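Local coordinates for tyrosine specific protein phosphatase (Trypanosoma cruzi, PDB 4AZ1) that probably removes phosphate from phosphotyrosine in proteins, as a classical-type protein tyrosine phosphatase and a potential drug target in Chagas' disease, at residues 168-174 with 186-192; 113-119 with 220-226; 28-34 with 264-269. One frame throughout, in Å; residues are numbered along the deposited sequence.

Interaction 1 of 3, residues 168-174 with 186-192; sequences KITRRYL and FTQVQYT. With FMT (formic acid), chain G.
Arg172 reaches across to two glutamines of the partner strand. Its NH1 donates to OE1 of Gln188 at 2.9 Å, on an in-plane lone pair, and to OE1 of Gln190 at 2.8 Å. NH2 adds a longer bond of 3.2 Å to the same Gln190 OE1, gripping that oxygen end-on. Both acceptors lie near the guanidinium plane, the amides turned more than 40° from it; CG2 of Thr170 sits over one guanidinium face and Trp134 adds a cation-pi contact. An extended chain beyond CG carries the Gln190 amide out to Arg172, and Gln190 NE2 donates to Thr120 O and, at 2.7 Å, to O1 of a formic acid probably from the crystallisation liquor. Strands 169-177 and 184-191 form an antiparallel beta hairpin of the central sheet, with hydrogen-bonded pairs at Thr170-Gln190, Arg172-Gln188 and Leu174-Phe186. On the other edge, toward strand 151-164, Lys168 and Ile169 face Glu164 in a G1 beta bulge. CB of Leu174 lies over a face of the Phe186 ring, 4.1 Å from its centroid. On the opposite face, Ile169 CG2 meets Val189 CG1 at 3.6 Å, and Thr187 OG1 comes to the Tyr173 ring edge.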
loop_
_atom_site.group_PDB
_atom_site.type_symbol
_atom_site.label_atom_id
_atom_site.label_comp_id
_atom_site.label_asym_id
_atom_site.label_seq_id
_atom_site.Cartn_x
_atom_site.Cartn_y
_atom_site.Cartn_z
ATOM N N LYS A 168 -2.938 -8.067 -26.604
ATOM C CA LYS A 168 -2.913 -8.378 -25.169
ATOM C C LYS A 168 -2.441 -7.169 -24.385
ATOM O O LYS A 168 -1.604 -7.284 -23.492
ATOM C CB LYS A 168 -1.991 -9.564 -24.853
ATOM C CG LYS A 168 -2.325 -10.851 -25.610
ATOM C CD LYS A 168 -3.693 -11.380 -25.221
ATOM C CE LYS A 168 -3.767 -12.872 -25.495
ATOM N NZ LYS A 168 -2.488 -13.531 -25.098
ATOM N N ILE A 169 -2.964 -6.004 -24.733
ATOM C CA ILE A 169 -2.586 -4.789 -24.041
ATOM C C ILE A 169 -3.835 -4.175 -23.439
ATOM O O ILE A 169 -4.893 -4.149 -24.082
ATOM C CB ILE A 169 -1.886 -3.794 -25.008
ATOM C CG1 ILE A 169 -0.432 -4.240 -25.272
ATOM C CG2 ILE A 169 -1.918 -2.375 -24.451
ATOM C CD1 ILE A 169 0.262 -3.448 -26.390
ATOM N N THR A 170 -3.725 -3.707 -22.197
ATOM C CA THR A 170 -4.819 -2.955 -21.579
ATOM C C THR A 170 -4.310 -1.573 -21.242
ATOM O O THR A 170 -3.218 -1.437 -20.676
ATOM C CB THR A 170 -5.360 -3.654 -20.305
ATOM O OG1 THR A 170 -5.993 -4.882 -20.681
ATOM C CG2 THR A 170 -6.416 -2.778 -19.610
ATOM N N ARG A 171 -5.076 -0.549 -21.612
ATOM C CA ARG A 171 -4.705 0.828 -21.286
ATOM C C ARG A 171 -5.678 1.391 -20.271
ATOM O O ARG A 171 -6.892 1.393 -20.501
ATOM C CB ARG A 171 -4.681 1.702 -22.544
ATOM C CG ARG A 171 -3.679 1.211 -23.561
ATOM C CD ARG A 171 -3.376 2.209 -24.685
ATOM N NE ARG A 171 -2.186 1.735 -25.395
ATOM C CZ ARG A 171 -2.212 0.984 -26.496
ATOM N NH1 ARG A 171 -3.373 0.649 -27.058
ATOM N NH2 ARG A 171 -1.070 0.584 -27.043
ATOM N N ARG A 172 -5.135 1.863 -19.153
ATOM C CA ARG A 172 -5.941 2.410 -18.069
ATOM C C ARG A 172 -5.579 3.877 -17.897
ATOM O O ARG A 172 -4.407 4.220 -17.716
ATOM C CB ARG A 172 -5.684 1.631 -16.770
ATOM C CG ARG A 172 -5.961 0.124 -16.885
ATOM C CD ARG A 172 -5.779 -0.609 -15.559
ATOM N NE ARG A 172 -6.206 -2.001 -15.667
ATOM C CZ ARG A 172 -5.394 -3.034 -15.910
ATOM N NH1 ARG A 172 -4.090 -2.852 -16.066
ATOM N NH2 ARG A 172 -5.898 -4.258 -15.996
ATOM N N TYR A 173 -6.577 4.743 -17.997
ATOM C CA TYR A 173 -6.357 6.173 -17.832
ATOM C C TYR A 173 -6.820 6.517 -16.424
ATOM O O TYR A 173 -7.987 6.321 -16.060
ATOM C CB TYR A 173 -7.098 6.978 -18.932
ATOM C CG TYR A 173 -6.705 6.488 -20.312
ATOM C CD1 TYR A 173 -5.519 6.914 -20.914
ATOM C CD2 TYR A 173 -7.485 5.559 -20.990
ATOM C CE1 TYR A 173 -5.132 6.436 -22.162
ATOM C CE2 TYR A 173 -7.116 5.087 -22.236
ATOM C CZ TYR A 173 -5.935 5.527 -22.815
ATOM O OH TYR A 173 -5.562 5.058 -24.052
ATOM N N LEU A 174 -5.885 7.017 -15.632
ATOM C CA LEU A 174 -6.060 7.081 -14.195
ATOM C C LEU A 174 -5.863 8.499 -13.663
ATOM O O LEU A 174 -5.211 9.341 -14.297
ATOM C CB LEU A 174 -5.078 6.099 -13.526
ATOM C CG LEU A 174 -5.323 4.624 -13.878
ATOM C CD1 LEU A 174 -4.134 3.738 -13.508
ATOM C CD2 LEU A 174 -6.603 4.112 -13.193
ATOM N N PHE A 186 -2.502 10.112 -15.290
ATOM C CA PHE A 186 -1.458 9.321 -15.923
ATOM C C PHE A 186 -2.065 8.102 -16.617
ATOM O O PHE A 186 -3.223 7.728 -16.359
ATOM C CB PHE A 186 -0.355 8.932 -14.917
ATOM C CG PHE A 186 -0.711 7.774 -14.014
ATOM C CD1 PHE A 186 -1.480 7.970 -12.875
ATOM C CD2 PHE A 186 -0.257 6.488 -14.303
ATOM C CE1 PHE A 186 -1.799 6.905 -12.034
ATOM C CE2 PHE A 186 -0.567 5.408 -13.473
ATOM C CZ PHE A 186 -1.338 5.622 -12.331
ATOM N N THR A 187 -1.296 7.514 -17.528
ATOM C CA THR A 187 -1.731 6.324 -18.246
ATOM C C THR A 187 -0.898 5.122 -17.780
ATOM O O THR A 187 0.337 5.199 -17.730
ATOM C CB THR A 187 -1.595 6.542 -19.768
ATOM O OG1 THR A 187 -2.281 7.748 -20.142
ATOM C CG2 THR A 187 -2.184 5.378 -20.539
ATOM N N GLN A 188 -1.564 4.036 -17.386
ATOM C CA GLN A 188 -0.874 2.756 -17.190
ATOM C C GLN A 188 -1.202 1.824 -18.351
ATOM O O GLN A 188 -2.363 1.676 -18.731
ATOM C CB GLN A 188 -1.232 2.076 -15.854
ATOM C CG GLN A 188 -0.406 0.813 -15.566
ATOM C CD GLN A 188 -1.279 -0.417 -15.317
ATOM O OE1 GLN A 188 -2.435 -0.474 -15.756
ATOM N NE2 GLN A 188 -0.731 -1.401 -14.603
ATOM N N VAL A 189 -0.170 1.205 -18.920
ATOM C CA VAL A 189 -0.348 0.286 -20.038
ATOM C C VAL A 189 0.154 -1.079 -19.561
ATOM O O VAL A 189 1.314 -1.215 -19.182
ATOM C CB VAL A 189 0.464 0.746 -21.269
ATOM C CG1 VAL A 189 0.175 -0.150 -22.480
ATOM C CG2 VAL A 189 0.127 2.199 -21.619
ATOM N N GLN A 190 -0.718 -2.080 -19.543
ATOM C CA GLN A 190 -0.299 -3.409 -19.118
ATOM C C GLN A 190 -0.269 -4.353 -20.315
ATOM O O GLN A 190 -1.250 -4.479 -21.053
ATOM C CB GLN A 190 -1.229 -3.969 -18.024
ATOM C CG GLN A 190 -0.798 -5.347 -17.476
ATOM C CD GLN A 190 -1.816 -5.937 -16.514
ATOM O OE1 GLN A 190 -2.925 -5.409 -16.373
ATOM N NE2 GLN A 190 -1.441 -7.034 -15.835
ATOM N N TYR A 191 0.862 -5.027 -20.493
ATOM C CA TYR A 191 1.016 -5.998 -21.565
ATOM C C TYR A 191 1.099 -7.387 -20.936
ATOM O O TYR A 191 2.035 -7.687 -20.171
ATOM C CB TYR A 191 2.283 -5.669 -22.364
ATOM C CG TYR A 191 2.675 -6.706 -23.387
ATOM C CD1 TYR A 191 1.721 -7.325 -24.168
ATOM C CD2 TYR A 191 4.017 -7.058 -23.575
ATOM C CE1 TYR A 191 2.072 -8.284 -25.101
ATOM C CE2 TYR A 191 4.382 -8.000 -24.518
ATOM C CZ TYR A 191 3.404 -8.612 -25.279
ATOM O OH TYR A 191 3.745 -9.557 -26.225
ATOM N N THR A 192 0.116 -8.229 -21.260
ATOM C CA THR A 192 -0.031 -9.543 -20.625
ATOM C C THR A 192 0.242 -10.696 -21.589
ATOM O O THR A 192 -0.097 -11.847 -21.294
ATOM C CB THR A 192 -1.468 -9.744 -20.068
ATOM O OG1 THR A 192 -2.410 -9.621 -21.139
ATOM C CG2 THR A 192 -1.794 -8.735 -18.994
HETATM C C FMT G . -3.711 -9.707 -15.229
HETATM O O1 FMT G . -2.700 -9.154 -14.794
HETATM O O2 FMT G . -3.724 -10.862 -15.664
HETATM O O HOH W 1 -3.084 -13.521 -21.860
HETATM O O HOH W 2 -4.220 -7.320 -21.390
#

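Interaction 2 of 3, residues 113-119 with 220-226; sequences ISLVIMV and VPVVVHC
Met118 lays its side chain across the His225 imidazole: CG stands 3.3 Å from CE1 of His225, CA of Met118 covers one ring face, and SD approaches obliquely. His225 CG sits between its backbone N and carbonyl carbon (chi1 71°), swinging the ring toward Met118. His225 ND1 donates to Cys226 O at 3.1 Å and NE2 bonds to the Tyr133 hydroxyl, fixing the ring's rotation. At the ring's edge stands CG1 of Val116. CG2 of Val116 packs alongside CB of Val223, and Val223 CG2 fits against CG1 and CG2 of Ile113, 3.7 Å from the latter. The bent Ile113 chain crosses Pro221 at about a right angle, its CD1 3.8 Å from Pro221 CD. On the opposite face, Val222 CG1 lies against both the Leu115 carbonyl O (3.6 Å) and CD2 of Leu115 (4.0 Å). Four backbone bonds tie the strands, and a water joins Leu115 N to Pro221 O. These are neighbouring parallel strands of the central mixed sheet, with helix 101-110 on the Val116/Val223 face and helix 232-247 on the Ile117/Val224 face; strand 222-225 runs into the HCSAGIGR signature loop, whose cysteine, here Cys226, is the family's nucleophile and so probably this protein's.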
loop_
_atom_site.group_PDB
_atom_site.type_symbol
_atom_site.label_atom_id
_atom_site.label_comp_id
_atom_site.label_asym_id
_atom_site.label_seq_id
_atom_site.Cartn_x
_atom_site.Cartn_y
_atom_site.Cartn_z
ATOM N N ILE A 113 4.608 11.468 -12.842
ATOM C CA ILE A 113 4.871 10.471 -13.868
ATOM C C ILE A 113 3.676 10.394 -14.823
ATOM O O ILE A 113 2.519 10.360 -14.384
ATOM C CB ILE A 113 5.179 9.108 -13.235
ATOM C CG1 ILE A 113 6.466 9.205 -12.404
ATOM C CG2 ILE A 113 5.285 8.024 -14.299
ATOM C CD1 ILE A 113 7.682 9.707 -13.196
ATOM N N SER A 114 3.948 10.400 -16.126
ATOM C CA SER A 114 2.871 10.425 -17.113
ATOM C C SER A 114 2.547 9.034 -17.689
ATOM O O SER A 114 1.422 8.790 -18.142
ATOM C CB SER A 114 3.174 11.464 -18.208
ATOM O OG SER A 114 2.523 11.160 -19.427
ATOM N N LEU A 115 3.511 8.114 -17.636
ATOM C CA LEU A 115 3.326 6.812 -18.272
ATOM C C LEU A 115 3.976 5.690 -17.472
ATOM O O LEU A 115 5.174 5.729 -17.152
ATOM C CB LEU A 115 3.866 6.813 -19.716
ATOM C CG LEU A 115 3.879 5.469 -20.458
ATOM C CD1 LEU A 115 2.462 4.925 -20.618
ATOM C CD2 LEU A 115 4.554 5.586 -21.825
ATOM N N VAL A 116 3.160 4.696 -17.150
ATOM C CA VAL A 116 3.602 3.509 -16.451
ATOM C C VAL A 116 3.363 2.320 -17.357
ATOM O O VAL A 116 2.240 2.120 -17.846
ATOM C CB VAL A 116 2.782 3.288 -15.162
ATOM C CG1 VAL A 116 3.092 1.890 -14.580
ATOM C CG2 VAL A 116 3.107 4.384 -14.152
ATOM N N ILE A 117 4.407 1.538 -17.597
ATOM C CA ILE A 117 4.256 0.350 -18.413
ATOM C C ILE A 117 4.518 -0.868 -17.555
ATOM O O ILE A 117 5.555 -0.955 -16.893
ATOM C CB ILE A 117 5.225 0.344 -19.588
ATOM C CG1 ILE A 117 4.919 1.525 -20.507
ATOM C CG2 ILE A 117 5.123 -0.981 -20.365
ATOM C CD1 ILE A 117 5.783 1.554 -21.732
ATOM N N MET A 118 3.548 -1.785 -17.548
ATOM C CA MET A 118 3.619 -2.996 -16.756
ATOM C C MET A 118 3.696 -4.171 -17.727
ATOM O O MET A 118 2.781 -4.374 -18.536
ATOM C CB MET A 118 2.365 -3.109 -15.863
ATOM C CG MET A 118 2.317 -4.398 -15.064
ATOM S SD MET A 118 0.826 -4.448 -14.054
ATOM C CE MET A 118 0.952 -6.128 -13.437
ATOM N N VAL A 119 4.791 -4.931 -17.661
ATOM C CA VAL A 119 5.021 -6.017 -18.607
ATOM C C VAL A 119 4.937 -7.397 -17.944
ATOM O O VAL A 119 5.861 -8.214 -18.027
ATOM C CB VAL A 119 6.398 -5.844 -19.334
ATOM C CG1 VAL A 119 6.491 -6.778 -20.501
ATOM C CG2 VAL A 119 6.530 -4.430 -19.858
ATOM N N VAL A 220 9.471 13.888 -18.058
ATOM C CA VAL A 220 9.452 12.976 -16.913
ATOM C C VAL A 220 9.808 11.564 -17.364
ATOM O O VAL A 220 9.520 11.181 -18.503
ATOM C CB VAL A 220 8.079 12.986 -16.157
ATOM C CG1 VAL A 220 7.862 14.315 -15.429
ATOM C CG2 VAL A 220 6.920 12.699 -17.107
ATOM N N PRO A 221 10.440 10.779 -16.475
ATOM C CA PRO A 221 10.830 9.432 -16.900
ATOM C C PRO A 221 9.600 8.541 -17.051
ATOM O O PRO A 221 8.580 8.758 -16.381
ATOM C CB PRO A 221 11.676 8.916 -15.731
ATOM C CG PRO A 221 11.779 10.053 -14.738
ATOM C CD PRO A 221 10.682 11.006 -15.039
ATOM N N VAL A 222 9.693 7.554 -17.934
ATOM C CA VAL A 222 8.655 6.539 -18.059
ATOM C C VAL A 222 8.919 5.423 -17.046
ATOM O O VAL A 222 10.021 4.875 -17.002
ATOM C CB VAL A 222 8.665 5.923 -19.461
ATOM C CG1 VAL A 222 7.731 4.718 -19.513
ATOM C CG2 VAL A 222 8.288 6.979 -20.500
ATOM N N VAL A 223 7.926 5.087 -16.228
ATOM C CA VAL A 223 8.088 3.990 -15.278
ATOM C C VAL A 223 7.796 2.646 -15.954
ATOM O O VAL A 223 6.763 2.488 -16.610
ATOM C CB VAL A 223 7.186 4.159 -14.041
ATOM C CG1 VAL A 223 7.166 2.867 -13.195
ATOM C CG2 VAL A 223 7.650 5.347 -13.197
ATOM N N VAL A 224 8.708 1.683 -15.799
ATOM C CA VAL A 224 8.529 0.342 -16.364
ATOM C C VAL A 224 8.768 -0.727 -15.298
ATOM O O VAL A 224 9.804 -0.715 -14.632
ATOM C CB VAL A 224 9.519 0.093 -17.520
ATOM C CG1 VAL A 224 9.209 -1.234 -18.210
ATOM C CG2 VAL A 224 9.473 1.232 -18.506
ATOM N N HIS A 225 7.824 -1.649 -15.124
ATOM C CA HIS A 225 8.056 -2.731 -14.171
ATOM C C HIS A 225 7.521 -4.050 -14.686
ATOM O O HIS A 225 6.569 -4.078 -15.456
ATOM C CB HIS A 225 7.445 -2.421 -12.792
ATOM C CG HIS A 225 5.954 -2.468 -12.758
ATOM N ND1 HIS A 225 5.251 -3.583 -12.354
ATOM C CD2 HIS A 225 5.024 -1.520 -13.053
ATOM C CE1 HIS A 225 3.951 -3.324 -12.397
ATOM N NE2 HIS A 225 3.790 -2.083 -12.827
ATOM N N CYS A 226 8.171 -5.137 -14.280
ATOM C CA CYS A 226 7.615 -6.470 -14.458
ATOM C C CYS A 226 7.376 -6.997 -13.056
ATOM O O CYS A 226 6.668 -6.342 -12.291
ATOM C CB CYS A 226 8.546 -7.365 -15.272
ATOM S SG CYS A 226 10.295 -7.248 -14.855
HETATM O O HOH W 3 6.058 9.393 -17.789
#

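Interaction 3 of 3, residues 28-34 with 264-269; sequences LLRQEDP and RRQRFG
Glu32 and Arg264 meet where two helical segments run out into loops. In 28-34 Gln31 N bonds to Leu28 O and Glu32 N to Leu29 O, and beyond them the chain runs on through Asp33 to Pro34. In 264-269 the helical backbone likewise opens out, and Gly269 takes a positive phi of 91°. The backbones stay well apart, with CA of Glu32 and CA of Gly269 7.7 Å from each other, so side chains do the bridging. Arg264 NH1 donates to OE2 of Glu32 at 2.7 Å in a salt bridge. OE2 accepts on its anti lone pair, the one turned away from OE1, and the carboxylate and guanidinium planes lie only 18° apart. CB of Leu28 lies over one guanidinium face, and CD2 of Leu29 stands 3.8 Å from Arg264 NH2. A water donates to Leu28 O and accepts a weak bond from Arg264 NH1. With CG anti to the backbone N (chi1 -174°), the Phe268 ring projects to Pro34, whose CB lies over one face, 3.9 Å from the centroid. Glu32 CB touches CZ of Phe268 obliquely at 3.8 Å. Arg264 NH2 also bonds to Val271 O, while Ile37 and Phe39 pack on Phe268. Leu28 rests on Tyr257, Val260 and Ser261, which joins the N-terminal helix 14-30 to helix 255-266, while Gln266 and Arg267 lean on Ile82 of strand 79-82.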
loop_
_atom_site.group_PDB
_atom_site.type_symbol
_atom_site.label_atom_id
_atom_site.label_comp_id
_atom_site.label_asym_id
_atom_site.label_seq_id
_atom_site.Cartn_x
_atom_site.Cartn_y
_atom_site.Cartn_z
ATOM N N LEU A 28 27.955 -11.197 -20.483
ATOM C CA LEU A 28 27.339 -10.214 -19.587
ATOM C C LEU A 28 27.247 -10.725 -18.147
ATOM O O LEU A 28 27.570 -9.999 -17.210
ATOM C CB LEU A 28 25.943 -9.820 -20.073
ATOM C CG LEU A 28 25.836 -8.935 -21.311
ATOM C CD1 LEU A 28 24.406 -8.945 -21.825
ATOM C CD2 LEU A 28 26.271 -7.509 -21.003
ATOM N N LEU A 29 26.795 -11.965 -17.968
ATOM C CA LEU A 29 26.714 -12.549 -16.626
ATOM C C LEU A 29 28.112 -12.627 -16.034
ATOM O O LEU A 29 28.320 -12.338 -14.857
ATOM C CB LEU A 29 26.107 -13.949 -16.680
ATOM C CG LEU A 29 24.670 -14.065 -17.183
ATOM C CD1 LEU A 29 24.209 -15.508 -17.074
ATOM C CD2 LEU A 29 23.777 -13.152 -16.369
ATOM N N ARG A 30 29.064 -13.008 -16.880
ATOM C CA ARG A 30 30.477 -13.112 -16.505
ATOM C C ARG A 30 31.008 -11.817 -15.864
ATOM O O ARG A 30 31.921 -11.861 -15.048
ATOM C CB ARG A 30 31.294 -13.528 -17.744
ATOM C CG ARG A 30 32.796 -13.308 -17.696
ATOM C CD ARG A 30 33.516 -14.427 -16.969
ATOM N NE ARG A 30 34.968 -14.348 -17.142
ATOM C CZ ARG A 30 35.745 -13.471 -16.518
ATOM N NH1 ARG A 30 35.209 -12.584 -15.683
ATOM N NH2 ARG A 30 37.057 -13.471 -16.730
ATOM N N GLN A 31 30.396 -10.679 -16.197
ATOM C CA GLN A 31 30.857 -9.385 -15.690
ATOM C C GLN A 31 30.234 -9.008 -14.358
ATOM O O GLN A 31 30.597 -7.978 -13.771
ATOM C CB GLN A 31 30.543 -8.278 -16.694
ATOM C CG GLN A 31 31.719 -7.861 -17.540
ATOM C CD GLN A 31 31.988 -8.825 -18.667
ATOM O OE1 GLN A 31 31.407 -8.708 -19.744
ATOM N NE2 GLN A 31 32.874 -9.785 -18.429
ATOM N N GLU A 32 29.283 -9.815 -13.889
ATOM C CA GLU A 32 28.590 -9.497 -12.641
ATOM C C GLU A 32 29.521 -9.489 -11.416
ATOM O O GLU A 32 30.272 -10.449 -11.172
ATOM C CB GLU A 32 27.408 -10.442 -12.428
ATOM C CG GLU A 32 26.320 -10.265 -13.483
ATOM C CD GLU A 32 25.064 -11.078 -13.194
ATOM O OE1 GLU A 32 25.105 -11.971 -12.310
ATOM O OE2 GLU A 32 24.038 -10.821 -13.861
ATOM N N ASP A 33 29.475 -8.390 -10.662
ATOM C CA ASP A 33 30.254 -8.267 -9.426
ATOM C C ASP A 33 29.606 -7.276 -8.458
ATOM O O ASP A 33 30.047 -6.133 -8.329
ATOM C CB ASP A 33 31.699 -7.863 -9.717
ATOM C CG ASP A 33 32.558 -7.815 -8.453
ATOM O OD1 ASP A 33 32.120 -8.352 -7.404
ATOM O OD2 ASP A 33 33.673 -7.248 -8.513
ATOM N N PRO A 34 28.572 -7.739 -7.746
ATOM C CA PRO A 34 27.710 -6.919 -6.887
ATOM C C PRO A 34 28.323 -6.674 -5.516
ATOM O O PRO A 34 27.779 -5.887 -4.740
ATOM C CB PRO A 34 26.466 -7.790 -6.742
ATOM C CG PRO A 34 27.007 -9.188 -6.753
ATOM C CD PRO A 34 28.211 -9.167 -7.681
ATOM N N ARG A 264 22.934 -2.252 -17.217
ATOM C CA ARG A 264 23.415 -3.030 -16.077
ATOM C C ARG A 264 24.228 -2.218 -15.064
ATOM O O ARG A 264 24.210 -2.515 -13.868
ATOM C CB ARG A 264 24.216 -4.250 -16.562
ATOM C CG ARG A 264 23.332 -5.452 -16.743
ATOM C CD ARG A 264 23.984 -6.640 -17.441
ATOM N NE ARG A 264 23.008 -7.733 -17.495
ATOM C CZ ARG A 264 23.054 -8.819 -16.729
ATOM N NH1 ARG A 264 24.065 -8.986 -15.879
ATOM N NH2 ARG A 264 22.106 -9.748 -16.830
ATOM N N ARG A 265 24.937 -1.196 -15.537
ATOM C CA ARG A 265 25.703 -0.339 -14.634
ATOM C C ARG A 265 24.770 0.523 -13.800
ATOM O O ARG A 265 25.164 1.048 -12.757
ATOM C CB ARG A 265 26.663 0.577 -15.406
ATOM C CG ARG A 265 27.879 -0.109 -16.007
ATOM C CD ARG A 265 28.856 0.917 -16.610
ATOM N NE ARG A 265 28.405 1.448 -17.902
ATOM C CZ ARG A 265 28.694 0.901 -19.085
ATOM N NH1 ARG A 265 29.431 -0.205 -19.162
ATOM N NH2 ARG A 265 28.245 1.459 -20.202
ATOM N N GLN A 266 23.536 0.684 -14.265
ATOM C CA GLN A 266 22.609 1.597 -13.598
ATOM C C GLN A 266 21.575 0.852 -12.755
ATOM O O GLN A 266 20.983 1.416 -11.839
ATOM C CB GLN A 266 21.924 2.492 -14.633
ATOM C CG GLN A 266 22.862 3.432 -15.386
ATOM C CD GLN A 266 22.138 4.174 -16.495
ATOM O OE1 GLN A 266 21.392 5.120 -16.241
ATOM N NE2 GLN A 266 22.339 3.733 -17.733
ATOM N N ARG A 267 21.356 -0.419 -13.080
ATOM C CA ARG A 267 20.511 -1.298 -12.267
ATOM C C ARG A 267 21.019 -2.727 -12.423
ATOM O O ARG A 267 20.854 -3.345 -13.476
ATOM C CB ARG A 267 19.038 -1.216 -12.694
ATOM C CG ARG A 267 18.087 -2.103 -11.865
ATOM C CD ARG A 267 16.629 -1.696 -12.084
ATOM N NE ARG A 267 15.660 -2.642 -11.514
ATOM C CZ ARG A 267 15.188 -2.595 -10.269
ATOM N NH1 ARG A 267 15.617 -1.656 -9.426
ATOM N NH2 ARG A 267 14.300 -3.503 -9.859
ATOM N N PHE A 268 21.643 -3.240 -11.369
ATOM C CA PHE A 268 22.295 -4.544 -11.419
ATOM C C PHE A 268 21.382 -5.636 -11.970
ATOM O O PHE A 268 20.254 -5.805 -11.505
ATOM C CB PHE A 268 22.770 -4.945 -10.024
ATOM C CG PHE A 268 23.580 -6.197 -10.013
ATOM C CD1 PHE A 268 24.945 -6.147 -10.263
ATOM C CD2 PHE A 268 22.977 -7.433 -9.775
ATOM C CE1 PHE A 268 25.709 -7.306 -10.271
ATOM C CE2 PHE A 268 23.732 -8.601 -9.790
ATOM C CZ PHE A 268 25.103 -8.534 -10.039
ATOM N N GLY A 269 21.866 -6.362 -12.974
ATOM C CA GLY A 269 21.164 -7.548 -13.436
ATOM C C GLY A 269 20.163 -7.316 -14.550
ATOM O O GLY A 269 19.467 -8.259 -14.942
HETATM O O HOH W 4 27.087 -7.691 -16.363
#

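Interactions 1 and 2 are parts of one sheet: strand 184-191 lies directly beside strand 115-118, with Val189 N 2.8 Å from Val116 O and Tyr191 N 2.8 Å from Met118 O, both probable hydrogen bonds. Their centres are 10 Å apart, and the Tyr133 hydroxyl bonds to both Gln188 and His225. Interaction 2 lies deepest and reaches the signature loop; a second formic acid, probably from the crystallisation liquor, lies about 4 Å from the Cys226 side chain, consistent with a pocket at the probable active site. Interaction 3 stands apart, centre to centre about 22 Å from interaction 2 and 30 Å from interaction 1. Yet Arg267, within 264-269, bonds to Ala228 and Gly229 of the signature loop.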